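Local coordinates for putative phosphoglycolate phosphatase (PDB 2HI0), which probably hydrolyses the phosphate ester of 2-phosphoglycolate, as a putative phosphoglycolate phosphatase of the haloacid dehalogenase-like hydrolase superfamily, at residues Val127-Val131 with Ser151-Ala155; Glu138-Val142 with Phe154-Glu158; Thr57-Ala61 with Leu71-Gly75; Glu42-Phe47 with Tyr62-Arg68; Ala29-His35 with Arg92-Phe97. The contacts are given in a common frame with arbitrary orientation. Where two conformers were deposited one is given. Numbering follows the deposited sequence.

Contact 1 (Val127-Val131 with Ser151-Ala155)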
# COMPACT_ATOMS: atom_id res chain seq x y z
N VAL A 127 -0.31 -18.83 11.90
CA VAL A 127 0.41 -18.03 10.90
C VAL A 127 0.76 -16.70 11.54
O VAL A 127 -0.10 -16.05 12.16
CB VAL A 127 -0.45 -17.77 9.61
CG1 VAL A 127 0.33 -16.95 8.57
CG2 VAL A 127 -0.95 -19.11 9.02
N LYS A 128 2.03 -16.29 11.42
CA LYS A 128 2.47 -14.98 11.88
C LYS A 128 2.01 -13.92 10.90
O LYS A 128 2.06 -14.14 9.69
CB LYS A 128 4.00 -14.97 11.99
CG LYS A 128 4.56 -15.90 13.03
CD LYS A 128 6.02 -15.64 13.28
CE LYS A 128 6.55 -16.47 14.43
NZ LYS A 128 7.57 -15.67 15.17
N LEU A 129 1.58 -12.75 11.40
CA LEU A 129 0.98 -11.72 10.57
C LEU A 129 1.75 -10.42 10.72
O LEU A 129 2.14 -10.03 11.78
CB LEU A 129 -0.48 -11.48 10.90
CG LEU A 129 -1.45 -12.67 10.99
CD1 LEU A 129 -2.84 -12.15 11.50
CD2 LEU A 129 -1.56 -13.42 9.62
N ALA A 130 1.97 -9.75 9.60
CA ALA A 130 2.69 -8.45 9.54
C ALA A 130 2.08 -7.52 8.51
O ALA A 130 1.37 -7.96 7.60
CB ALA A 130 4.19 -8.68 9.25
N VAL A 131 2.34 -6.23 8.69
CA VAL A 131 2.00 -5.16 7.75
C VAL A 131 3.30 -4.46 7.37
O VAL A 131 4.08 -4.09 8.23
CB VAL A 131 1.06 -4.12 8.35
CG1 VAL A 131 0.79 -2.94 7.31
CG2 VAL A 131 -0.20 -4.75 8.83
N SER A 151 -3.20 -7.92 16.70
CA SER A 151 -3.28 -8.83 15.53
C SER A 151 -1.93 -9.14 14.90
O SER A 151 -1.68 -10.29 14.48
CB SER A 151 -4.19 -8.25 14.45
OG SER A 151 -5.54 -8.44 14.81
N PHE A 152 -1.06 -8.13 14.84
CA PHE A 152 0.16 -8.21 14.06
C PHE A 152 1.39 -8.36 14.91
O PHE A 152 1.55 -7.73 15.96
CB PHE A 152 0.28 -6.96 13.14
CG PHE A 152 -0.77 -6.90 12.09
CD1 PHE A 152 -0.76 -7.81 11.03
CD2 PHE A 152 -1.79 -5.96 12.14
CE1 PHE A 152 -1.76 -7.78 10.03
CE2 PHE A 152 -2.80 -5.95 11.15
CZ PHE A 152 -2.77 -6.84 10.11
N ASP A 153 2.29 -9.21 14.45
CA ASP A 153 3.55 -9.40 15.10
C ASP A 153 4.54 -8.30 14.74
O ASP A 153 5.55 -8.15 15.42
CB ASP A 153 4.11 -10.76 14.69
CG ASP A 153 3.18 -11.90 15.10
OD1 ASP A 153 2.77 -11.92 16.26
OD2 ASP A 153 2.79 -12.74 14.25
N PHE A 154 4.25 -7.57 13.66
CA PHE A 154 5.13 -6.56 13.12
C PHE A 154 4.33 -5.63 12.23
O PHE A 154 3.51 -6.09 11.45
CB PHE A 154 6.25 -7.22 12.31
CG PHE A 154 7.25 -6.24 11.70
CD1 PHE A 154 8.35 -5.82 12.43
CD2 PHE A 154 7.09 -5.76 10.41
CE1 PHE A 154 9.26 -4.93 11.88
CE2 PHE A 154 7.99 -4.89 9.87
CZ PHE A 154 9.07 -4.47 10.61
N ALA A 155 4.59 -4.34 12.32
CA ALA A 155 3.93 -3.37 11.45
C ALA A 155 4.92 -2.25 11.20
O ALA A 155 5.57 -1.76 12.13
CB ALA A 155 2.62 -2.82 12.06
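Phe152 lays one face of its ring over Val131: CG2 of Val131 is 3.5 Å from the ring centroid and 9° off the ring normal, a CH-pi contact with nearly ideal geometry. The ring edge meets the backbone at Leu129 C and Ala130 N, and CD1 of Phe152 comes 3.7 Å from CB of Leu129. Parallel strand pairing runs beside this ring. Val131 N donates to Phe154 O at 3.0 Å and 160°, and Val131 bridges Ala155 with their CA atoms 4.5 Å apart; the contact from Ala155 CA to Val131 O, 3.3 Å, belongs to the same pairing. Nearer Leu129, Asp153 N donates to Leu129 O (2.8 Å), while OD2 of Asp153 accepts from Leu129 N (3.1 Å, 151°), so a side-chain carboxylate and its own amide together bind both backbone polar groups of Leu129. Strand 154-158 is the outermost strand at one end of the parallel sheet of the Rossmann-like HAD core, and strand 128-133 lies between it and strand 6-9. Leu129 and Phe152 pack against Met119 of helix 115-124, whereas Ala130 and Phe154 meet Cys174 of helix 169-178, so helices cover both faces of this sheet edge.

Contact 2 (Glu138-Val142 with Phe154-Glu158)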
# COMPACT_ATOMS: atom_id res chain seq x y z
N GLU A 138 3.89 6.83 10.67
CA GLU A 138 3.09 7.41 11.74
C GLU A 138 1.61 7.05 11.58
O GLU A 138 0.92 6.71 12.55
CB GLU A 138 3.31 8.92 11.76
CG GLU A 138 2.88 9.65 10.48
CD GLU A 138 3.99 9.84 9.42
OE1 GLU A 138 5.10 9.16 9.49
OE2 GLU A 138 3.70 10.69 8.51
N ALA A 139 1.12 7.08 10.33
CA ALA A 139 -0.27 6.76 10.03
C ALA A 139 -0.50 5.23 10.10
O ALA A 139 -1.50 4.76 10.64
CB ALA A 139 -0.67 7.28 8.65
N VAL A 140 0.46 4.43 9.64
CA VAL A 140 0.38 3.00 9.77
C VAL A 140 0.21 2.58 11.25
O VAL A 140 -0.64 1.74 11.57
CB VAL A 140 1.62 2.27 9.18
CG1 VAL A 140 1.64 0.74 9.60
CG2 VAL A 140 1.64 2.41 7.61
N GLN A 141 1.07 3.10 12.11
CA GLN A 141 1.03 2.75 13.53
C GLN A 141 -0.31 3.11 14.21
O GLN A 141 -0.87 2.29 14.97
CB GLN A 141 2.23 3.37 14.27
CG GLN A 141 3.62 2.91 13.80
CD GLN A 141 3.80 1.43 13.81
OE1 GLN A 141 3.25 0.70 14.66
NE2 GLN A 141 4.56 0.95 12.85
N VAL A 142 -0.85 4.29 13.92
CA VAL A 142 -2.14 4.69 14.45
C VAL A 142 -3.24 3.71 14.01
O VAL A 142 -4.08 3.29 14.79
CB VAL A 142 -2.56 6.12 14.03
CG1 VAL A 142 -4.02 6.40 14.40
CG2 VAL A 142 -1.73 7.13 14.75
N PHE A 154 4.25 -7.57 13.66
CA PHE A 154 5.13 -6.56 13.12
C PHE A 154 4.33 -5.63 12.23
O PHE A 154 3.51 -6.09 11.45
CB PHE A 154 6.25 -7.22 12.31
CG PHE A 154 7.25 -6.24 11.70
CD1 PHE A 154 8.35 -5.82 12.43
CD2 PHE A 154 7.09 -5.76 10.41
CE1 PHE A 154 9.26 -4.93 11.88
CE2 PHE A 154 7.99 -4.89 9.87
CZ PHE A 154 9.07 -4.47 10.61
N ALA A 155 4.59 -4.34 12.32
CA ALA A 155 3.93 -3.37 11.45
C ALA A 155 4.92 -2.25 11.20
O ALA A 155 5.57 -1.76 12.13
CB ALA A 155 2.62 -2.82 12.06
N LEU A 156 5.10 -1.91 9.93
CA LEU A 156 6.02 -0.84 9.54
C LEU A 156 5.49 -0.11 8.30
O LEU A 156 5.12 -0.74 7.31
CB LEU A 156 7.38 -1.44 9.20
CG LEU A 156 8.47 -0.44 8.79
CD1 LEU A 156 8.80 0.53 9.95
CD2 LEU A 156 9.72 -1.26 8.32
N GLY A 157 5.51 1.23 8.36
CA GLY A 157 5.33 2.07 7.20
C GLY A 157 6.60 2.81 6.79
O GLY A 157 7.64 2.64 7.39
N GLU A 158 6.49 3.65 5.77
CA GLU A 158 7.60 4.35 5.20
C GLU A 158 8.15 5.41 6.18
O GLU A 158 7.39 6.12 6.87
CB GLU A 158 7.18 4.96 3.86
CG GLU A 158 8.25 5.76 3.13
CD GLU A 158 8.28 7.24 3.52
OE1 GLU A 158 7.17 7.88 3.63
OE2 GLU A 158 9.42 7.74 3.72
O HOH W 1 7.15 8.83 7.52
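Two hydrogen-bonded links and a small apolar patch join helix 138-142 to strand 154-158. The direct polar link is Gln141 NE2 to Ala155 O, 3.0 Å at 158°. The CA-to-CB bond of Gln141 points sideways, but chi1 and chi2, both m, bring its amide to the strand; NE2 also binds OD1 of Asn137, which in turn accepts from Gly157 N. Water 1 makes the second link, donating to Glu138 OE1 (2.9 Å) and to Glu158 O (2.8 Å). These elements belong to the beta-alpha-beta unit of strand 128-133, helix 137-147 and strand 154-158 in the HAD core: the short axes approach to 7.0 Å and run at 151°, the nearly antiparallel course of a crossover helix over its strand. Apolar contact centres on Val140, which points toward the strand. Its CG1 lies 4.4 Å from Ala155 CB, and its CG2 is 3.7 Å from Gly157 CA; a CB on Gly157 would fall only 2.7 Å from Val140 CG2, a clash that the missing side chain avoids.

Contact 3 (Thr57-Ala61 with Leu71-Gly75); sequences TRALA and LVAFG
Build residues 57-61 as regular alpha helix (phi near -60°, psi near -45°), with Ala61 N bonded to Thr57 O at 3.0 Å. Residues 71-74 form a type I beta turn closed by Phe74 N to Leu71 O, 3.0 Å; Phe74 then takes psi 135° and Gly75 phi 93°. The closest CA pair is Arg58 with Leu71, 5.8 Å. Arg58 has chi1 -79° (m), then chi2 and chi3 both t and chi4 163°, an extended side chain that carries its guanidinium to the turn. Edge-on, NE donates to Leu71 O (2.8 Å) and NH2 to Val72 O (3.1 Å), with a weak 3.4 Å bond from NH2 to Leu71 O. This is an arginine side chain tying turn carbonyls to a helix, within the helical cap inserted in the HAD core; its NH1 also binds Phe47 O on helix 41-47. Phe74, chi1 -73° and chi2 31°, turns its ring edge to Ala61 CB, 3.6 Å from CE2, and to Thr57 O; CD2 of the ring lies 3.4 Å from Arg58 CG and 3.8 Å from Thr57 CG2 (chi1 m). Leu71, chi1 m and chi2 t, brings CD2 to 4.1 Å from Ala61 CB.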
# COMPACT_ATOMS: atom_id res chain seq x y z
N THR A 57 3.71 13.70 -6.73
CA THR A 57 4.31 13.98 -8.05
C THR A 57 3.31 13.62 -9.17
O THR A 57 3.08 14.36 -10.12
CB THR A 57 5.63 13.17 -8.23
OG1 THR A 57 6.54 13.45 -7.16
CG2 THR A 57 6.33 13.47 -9.60
N ARG A 58 2.71 12.42 -9.06
CA ARG A 58 1.65 11.97 -9.96
C ARG A 58 0.46 12.94 -9.98
O ARG A 58 -0.07 13.28 -11.07
CB ARG A 58 1.23 10.57 -9.56
CG ARG A 58 2.17 9.43 -10.04
CD ARG A 58 1.65 8.11 -9.45
NE ARG A 58 2.39 6.97 -9.95
CZ ARG A 58 2.39 5.77 -9.38
NH1 ARG A 58 1.75 5.60 -8.22
NH2 ARG A 58 3.07 4.79 -9.93
N ALA A 59 0.04 13.36 -8.79
CA ALA A 59 -1.15 14.24 -8.70
C ALA A 59 -0.90 15.60 -9.34
O ALA A 59 -1.75 16.11 -10.06
CB ALA A 59 -1.61 14.46 -7.22
N LEU A 60 0.29 16.14 -9.14
CA LEU A 60 0.68 17.40 -9.77
C LEU A 60 0.76 17.25 -11.29
O LEU A 60 0.36 18.13 -12.03
CB LEU A 60 2.00 17.94 -9.20
CG LEU A 60 1.97 18.49 -7.78
CD1 LEU A 60 3.40 18.76 -7.23
CD2 LEU A 60 1.12 19.81 -7.73
N ALA A 61 1.29 16.12 -11.76
CA ALA A 61 1.38 15.88 -13.22
C ALA A 61 -0.02 15.75 -13.81
O ALA A 61 -0.29 16.27 -14.90
CB ALA A 61 2.18 14.59 -13.48
N LEU A 71 1.36 8.00 -15.60
CA LEU A 71 1.70 8.05 -14.19
C LEU A 71 2.32 6.74 -13.67
O LEU A 71 3.04 6.75 -12.67
CB LEU A 71 0.47 8.38 -13.40
CG LEU A 71 -0.31 9.64 -13.77
CD1 LEU A 71 -1.50 9.78 -12.83
CD2 LEU A 71 0.51 10.89 -13.84
N VAL A 72 2.05 5.63 -14.34
CA VAL A 72 2.46 4.32 -13.80
C VAL A 72 3.98 4.26 -13.56
O VAL A 72 4.43 3.81 -12.48
CB VAL A 72 1.96 3.16 -14.68
CG1 VAL A 72 2.45 1.82 -14.14
CG2 VAL A 72 0.40 3.16 -14.80
N ALA A 73 4.75 4.79 -14.50
CA ALA A 73 6.22 4.73 -14.46
C ALA A 73 6.86 5.75 -13.48
O ALA A 73 8.06 5.71 -13.22
CB ALA A 73 6.80 4.93 -15.88
N PHE A 74 6.07 6.69 -12.96
CA PHE A 74 6.59 7.55 -11.92
C PHE A 74 7.15 6.74 -10.78
O PHE A 74 6.53 5.80 -10.31
CB PHE A 74 5.56 8.53 -11.41
CG PHE A 74 5.21 9.67 -12.35
CD1 PHE A 74 5.25 9.55 -13.72
CD2 PHE A 74 4.72 10.86 -11.81
CE1 PHE A 74 4.86 10.63 -14.56
CE2 PHE A 74 4.35 11.91 -12.57
CZ PHE A 74 4.37 11.81 -13.99
N GLY A 75 8.32 7.13 -10.33
CA GLY A 75 8.96 6.42 -9.23
C GLY A 75 9.93 5.35 -9.73
O GLY A 75 10.55 4.70 -8.91

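Contact 4 (Glu42-Phe47 with Tyr62-Arg68)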
# COMPACT_ATOMS: atom_id res chain seq x y z
N GLU A 42 -11.12 7.51 -7.65
CA GLU A 42 -10.47 6.78 -8.73
C GLU A 42 -9.11 7.40 -9.09
O GLU A 42 -8.18 6.69 -9.46
CB GLU A 42 -11.35 6.68 -10.00
CG GLU A 42 -12.57 5.74 -9.89
CD GLU A 42 -12.25 4.31 -9.40
OE1 GLU A 42 -11.71 3.52 -10.20
OE2 GLU A 42 -12.58 3.97 -8.22
N ASP A 43 -9.01 8.73 -8.99
CA ASP A 43 -7.74 9.41 -9.24
C ASP A 43 -6.74 8.92 -8.18
O ASP A 43 -5.58 8.58 -8.48
CB ASP A 43 -7.88 10.93 -9.15
CG ASP A 43 -8.66 11.55 -10.30
OD1 ASP A 43 -8.63 11.03 -11.44
OD2 ASP A 43 -9.29 12.61 -10.03
N ILE A 44 -7.18 8.92 -6.93
CA ILE A 44 -6.28 8.55 -5.84
C ILE A 44 -5.74 7.12 -5.99
O ILE A 44 -4.61 6.84 -5.63
CB ILE A 44 -6.98 8.77 -4.43
CG1 ILE A 44 -6.58 10.13 -3.86
CG2 ILE A 44 -6.68 7.65 -3.46
CD1 ILE A 44 -7.09 11.32 -4.68
N LYS A 45 -6.56 6.21 -6.52
CA LYS A 45 -6.13 4.83 -6.78
C LYS A 45 -5.01 4.74 -7.81
O LYS A 45 -4.24 3.76 -7.83
CB LYS A 45 -7.32 3.98 -7.18
CG LYS A 45 -8.35 3.81 -6.08
CD LYS A 45 -9.55 3.03 -6.55
CE LYS A 45 -10.43 2.67 -5.37
NZ LYS A 45 -11.77 2.13 -5.83
N ASN A 46 -4.90 5.78 -8.64
CA ASN A 46 -3.79 5.92 -9.61
C ASN A 46 -2.58 6.65 -9.02
O ASN A 46 -1.47 6.59 -9.56
CB ASN A 46 -4.24 6.67 -10.86
CG ASN A 46 -5.08 5.83 -11.78
OD1 ASN A 46 -4.56 5.19 -12.71
ND2 ASN A 46 -6.38 5.81 -11.52
N PHE A 47 -2.77 7.39 -7.94
CA PHE A 47 -1.64 8.13 -7.37
C PHE A 47 -0.84 7.37 -6.34
O PHE A 47 0.37 7.43 -6.32
CB PHE A 47 -2.08 9.45 -6.75
CG PHE A 47 -2.85 10.38 -7.69
CD1 PHE A 47 -2.70 10.35 -9.06
CD2 PHE A 47 -3.71 11.33 -7.12
CE1 PHE A 47 -3.43 11.20 -9.87
CE2 PHE A 47 -4.41 12.19 -7.90
CZ PHE A 47 -4.26 12.13 -9.29
N TYR A 62 -0.89 15.05 -13.09
CA TYR A 62 -2.26 14.89 -13.55
C TYR A 62 -2.96 16.26 -13.61
O TYR A 62 -3.65 16.57 -14.62
CB TYR A 62 -3.00 13.92 -12.64
CG TYR A 62 -4.26 13.43 -13.24
CD1 TYR A 62 -4.21 12.56 -14.32
CD2 TYR A 62 -5.50 13.82 -12.74
CE1 TYR A 62 -5.38 12.07 -14.91
CE2 TYR A 62 -6.69 13.33 -13.32
CZ TYR A 62 -6.61 12.47 -14.43
OH TYR A 62 -7.74 11.98 -15.04
N GLU A 63 -2.77 17.10 -12.59
CA GLU A 63 -3.32 18.47 -12.64
C GLU A 63 -2.81 19.20 -13.90
O GLU A 63 -3.55 19.95 -14.55
CB GLU A 63 -2.93 19.28 -11.41
CG GLU A 63 -3.42 20.72 -11.44
CD GLU A 63 -2.87 21.58 -10.29
OE1 GLU A 63 -1.71 21.36 -9.84
OE2 GLU A 63 -3.60 22.51 -9.89
N ALA A 64 -1.55 18.96 -14.26
CA ALA A 64 -0.89 19.62 -15.40
C ALA A 64 -1.28 19.04 -16.78
O ALA A 64 -0.88 19.58 -17.81
CB ALA A 64 0.61 19.58 -15.22
N GLY A 65 -2.01 17.93 -16.79
CA GLY A 65 -2.58 17.35 -18.01
C GLY A 65 -2.05 15.99 -18.41
O GLY A 65 -2.39 15.51 -19.51
N SER A 66 -1.24 15.37 -17.57
CA SER A 66 -0.70 14.03 -17.82
C SER A 66 -1.80 12.96 -17.85
O SER A 66 -2.79 13.04 -17.12
CB SER A 66 0.39 13.63 -16.79
OG SER A 66 1.51 14.49 -16.92
N SER A 67 -1.63 11.99 -18.73
CA SER A 67 -2.51 10.83 -18.81
C SER A 67 -2.37 9.92 -17.60
O SER A 67 -1.31 9.87 -16.95
CB SER A 67 -2.23 10.03 -20.06
OG SER A 67 -0.97 9.40 -19.94
N ARG A 68 -3.41 9.15 -17.31
CA ARG A 68 -3.28 8.13 -16.25
C ARG A 68 -2.20 7.13 -16.57
O ARG A 68 -1.45 6.72 -15.70
CB ARG A 68 -4.58 7.38 -15.98
CG ARG A 68 -5.63 8.26 -15.46
CD ARG A 68 -6.83 7.51 -15.04
NE ARG A 68 -7.60 8.27 -14.07
CZ ARG A 68 -8.80 7.91 -13.65
NH1 ARG A 68 -9.37 6.79 -14.12
NH2 ARG A 68 -9.45 8.66 -12.75
O HOH W 2 -6.07 10.08 -12.27
O HOH W 3 -10.04 12.08 -13.40
O HOH W 4 -2.14 5.38 -13.40
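Glu42 opens the segment with its backbone: its carbonyl O lies over one face of the Arg68 guanidinium and accepts a hydrogen bond from Asn46 ND2 at 2.9 Å. Its carboxylate turns away from the contact and pairs with Lys45, NZ to OE2 being 3.1 Å. Asp43 provides the charged link. OD1 receives NH2 of Arg68 at 2.8 Å and 164°, in the plane of the guanidinium, and accepts water 2, which bridges to Arg68 NE, and water 3, which lies 2.8 Å from Tyr62 OH; OD2 binds Thr40 N. Asn46 points toward the other segment. Its ND2 sits above the guanidinium, 3.7 Å from Arg68 NE, while water 4 donates to both Asn46 OD1 (2.5 Å) and Arg68 O (2.7 Å). Phe47 closes the row in an offset edge-to-face pair with Tyr62, its edge toward the tyrosine face, with centroids 5.9 Å apart and planes at 62°; CE1 of Phe47 reaches CB of Tyr62 at 3.9 Å. Between Tyr62 and Arg68 the chain turns through a Schellman motif at Gly65 (phi 115°). The chemistry thus grades from a hydrated salt bridge between buried Asp43 and exposed Arg68 to aromatic packing at buried Phe47, joining two helical elements of the cap.

Contact 5 (Ala29-His35 with Arg92-Phe97); sequences AFEQTGH and RVLEVF. With EDO (1,2-ethanediol), chain H.
In the helical cap of this HAD-type protein, the C-terminal end of helix 19-32 packs on helix 87-103 and finishes in a Schellman motif. Build Ala29-Gln32 helical, then Thr33 at phi/psi -107/14°, Gly34 at 86/16° as the C-prime residue and His35 at -103/167°; the motif's bonds are His35 N to Phe30 O (2.9 Å) and Gly34 N to Glu31 O (3.2 Å). Residues 92-97 are helical. The helices are closest at Ala29 and Phe97, CA to CA 5.0 Å, where the Ala29 side chain points at the partner: its CB lies 3.7 Å from Phe97 CB and 4.1 Å from both Val93 CG1 and Val96 CG1. Val93 and Val96 are t, as is Phe97 (chi1 178°, chi2 80°). Phe30, with chi1 -94° and chi2 56°, brings CE1 to 3.8 Å from Val93 CG1. Thr33 is p, so OG1 donates to Ala29 O (2.8 Å) and lies 3.5 Å from Val93 CG2. A 1,2-ethanediol, probably from the crystallisation liquor, donates through O1 to Glu31 OE1 (2.6 Å). Arg92 (chi1 t, chi2 t, chi3 p, chi4 86°) sends NH2 to Thr33 O, 2.9 Å; the same NH2 pairs with Glu89, whose carboxylate also binds His35 NE2, while His35 ND1 binds Glu63 OE1. Close apolar packing therefore gives way, at the helix end, to polar bonding of a terminal carbonyl by arginine.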
# COMPACT_ATOMS: atom_id res chain seq x y z
N ALA A 29 -4.83 19.37 1.00
CA ALA A 29 -3.43 19.80 0.84
C ALA A 29 -3.25 20.64 -0.43
O ALA A 29 -2.56 21.66 -0.47
CB ALA A 29 -2.52 18.55 0.79
N PHE A 30 -3.83 20.15 -1.53
CA PHE A 30 -3.81 20.84 -2.81
C PHE A 30 -4.49 22.19 -2.71
O PHE A 30 -3.97 23.21 -3.12
CB PHE A 30 -4.45 19.98 -3.93
CG PHE A 30 -3.42 19.16 -4.73
CD1 PHE A 30 -2.60 18.29 -4.05
CD2 PHE A 30 -3.23 19.31 -6.10
CE1 PHE A 30 -1.64 17.54 -4.67
CE2 PHE A 30 -2.24 18.57 -6.74
CZ PHE A 30 -1.44 17.68 -6.01
N GLU A 31 -5.67 22.21 -2.12
CA GLU A 31 -6.38 23.48 -1.97
C GLU A 31 -5.56 24.49 -1.13
O GLU A 31 -5.46 25.68 -1.49
CB GLU A 31 -7.73 23.23 -1.29
CG GLU A 31 -8.55 24.50 -1.07
CD GLU A 31 -9.95 24.25 -0.53
OE1 GLU A 31 -10.12 23.55 0.50
OE2 GLU A 31 -10.88 24.83 -1.15
N GLN A 32 -5.00 24.01 -0.01
CA GLN A 32 -4.19 24.86 0.84
C GLN A 32 -2.95 25.46 0.17
O GLN A 32 -2.42 26.47 0.61
CB GLN A 32 -3.73 24.14 2.12
CG GLN A 32 -4.85 23.90 3.09
CD GLN A 32 -5.38 25.17 3.68
OE1 GLN A 32 -4.60 26.00 4.18
NE2 GLN A 32 -6.71 25.36 3.63
N THR A 33 -2.46 24.80 -0.87
CA THR A 33 -1.28 25.22 -1.60
C THR A 33 -1.59 25.81 -3.00
O THR A 33 -0.68 26.05 -3.80
CB THR A 33 -0.27 24.08 -1.66
OG1 THR A 33 -0.88 22.92 -2.26
CG2 THR A 33 0.28 23.73 -0.29
N GLY A 34 -2.85 26.13 -3.24
CA GLY A 34 -3.23 26.87 -4.43
C GLY A 34 -3.48 26.06 -5.69
O GLY A 34 -3.57 26.64 -6.79
N HIS A 35 -3.67 24.75 -5.55
CA HIS A 35 -3.83 23.84 -6.69
C HIS A 35 -5.30 23.47 -6.86
O HIS A 35 -6.10 23.76 -5.99
CB HIS A 35 -3.02 22.58 -6.50
CG HIS A 35 -1.55 22.83 -6.61
ND1 HIS A 35 -0.91 22.89 -7.82
CD2 HIS A 35 -0.62 23.11 -5.67
CE1 HIS A 35 0.37 23.15 -7.63
NE2 HIS A 35 0.57 23.31 -6.33
N ARG A 92 6.39 20.99 -0.77
CA ARG A 92 5.54 22.07 -0.19
C ARG A 92 4.14 21.52 0.04
O ARG A 92 3.51 21.78 1.09
CB ARG A 92 5.50 23.29 -1.09
CG ARG A 92 4.86 24.48 -0.45
CD ARG A 92 5.10 25.74 -1.30
NE ARG A 92 4.18 25.80 -2.44
CZ ARG A 92 2.95 26.30 -2.42
NH1 ARG A 92 2.42 26.79 -1.32
NH2 ARG A 92 2.23 26.31 -3.53
N VAL A 93 3.63 20.73 -0.90
CA VAL A 93 2.32 20.09 -0.73
C VAL A 93 2.38 19.05 0.42
O VAL A 93 1.49 18.98 1.25
CB VAL A 93 1.82 19.44 -2.06
CG1 VAL A 93 0.57 18.64 -1.84
CG2 VAL A 93 1.57 20.51 -3.12
N LEU A 94 3.45 18.26 0.45
CA LEU A 94 3.59 17.21 1.50
C LEU A 94 3.63 17.80 2.89
O LEU A 94 3.22 17.16 3.88
CB LEU A 94 4.82 16.36 1.24
CG LEU A 94 4.70 15.33 0.11
CD1 LEU A 94 6.03 14.64 -0.12
CD2 LEU A 94 3.66 14.30 0.48
N GLU A 95 4.15 19.02 3.01
CA GLU A 95 4.22 19.69 4.31
C GLU A 95 2.82 19.83 4.96
O GLU A 95 2.68 19.76 6.19
CB GLU A 95 4.84 21.07 4.11
CG GLU A 95 5.03 21.83 5.41
CD GLU A 95 5.70 23.19 5.23
OE1 GLU A 95 5.71 23.74 4.10
OE2 GLU A 95 6.20 23.73 6.24
N VAL A 96 1.81 20.02 4.12
CA VAL A 96 0.42 20.06 4.55
C VAL A 96 -0.18 18.66 4.59
O VAL A 96 -0.80 18.28 5.56
CB VAL A 96 -0.44 20.96 3.61
CG1 VAL A 96 -1.93 20.99 4.05
CG2 VAL A 96 0.23 22.38 3.51
N PHE A 97 0.02 17.89 3.52
CA PHE A 97 -0.63 16.57 3.41
C PHE A 97 -0.26 15.56 4.53
O PHE A 97 -1.15 14.86 5.08
CB PHE A 97 -0.27 15.93 2.09
CG PHE A 97 -0.86 14.55 1.91
CD1 PHE A 97 -2.20 14.38 1.54
CD2 PHE A 97 -0.08 13.44 2.12
CE1 PHE A 97 -2.72 13.10 1.42
CE2 PHE A 97 -0.63 12.18 2.02
CZ PHE A 97 -1.94 12.00 1.65
C1 EDO H . -10.69 20.63 -0.64
O1 EDO H . -11.26 21.17 0.54
C2 EDO H . -11.82 19.95 -1.42
O2 EDO H . -12.79 20.87 -1.92

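Overall arrangement
Contacts 1 and 2 belong to the sheet core and share Phe154 and Ala155 of strand 154-158: contact 1 pairs it with its neighbouring strand, contact 2 with the crossover helix, and Val131 O to Leu156 N (2.9 Å) joins them. Contacts 3, 4 and 5 lie in the helical cap; the centres of contacts 1 and 3 are about 31 Å apart. Contacts 3 and 4 both use helix 52-63, their centres about 7 Å apart, and both are nested within the loop closed by contact 5. Contacts 2 and 3 are buried, whereas 1, 4 and 5 are partly buried. Backbone pairing dominates contact 1; arginine side chains serve all three cap contacts, meeting carbonyls in 3 and 5 but a carboxylate in 4.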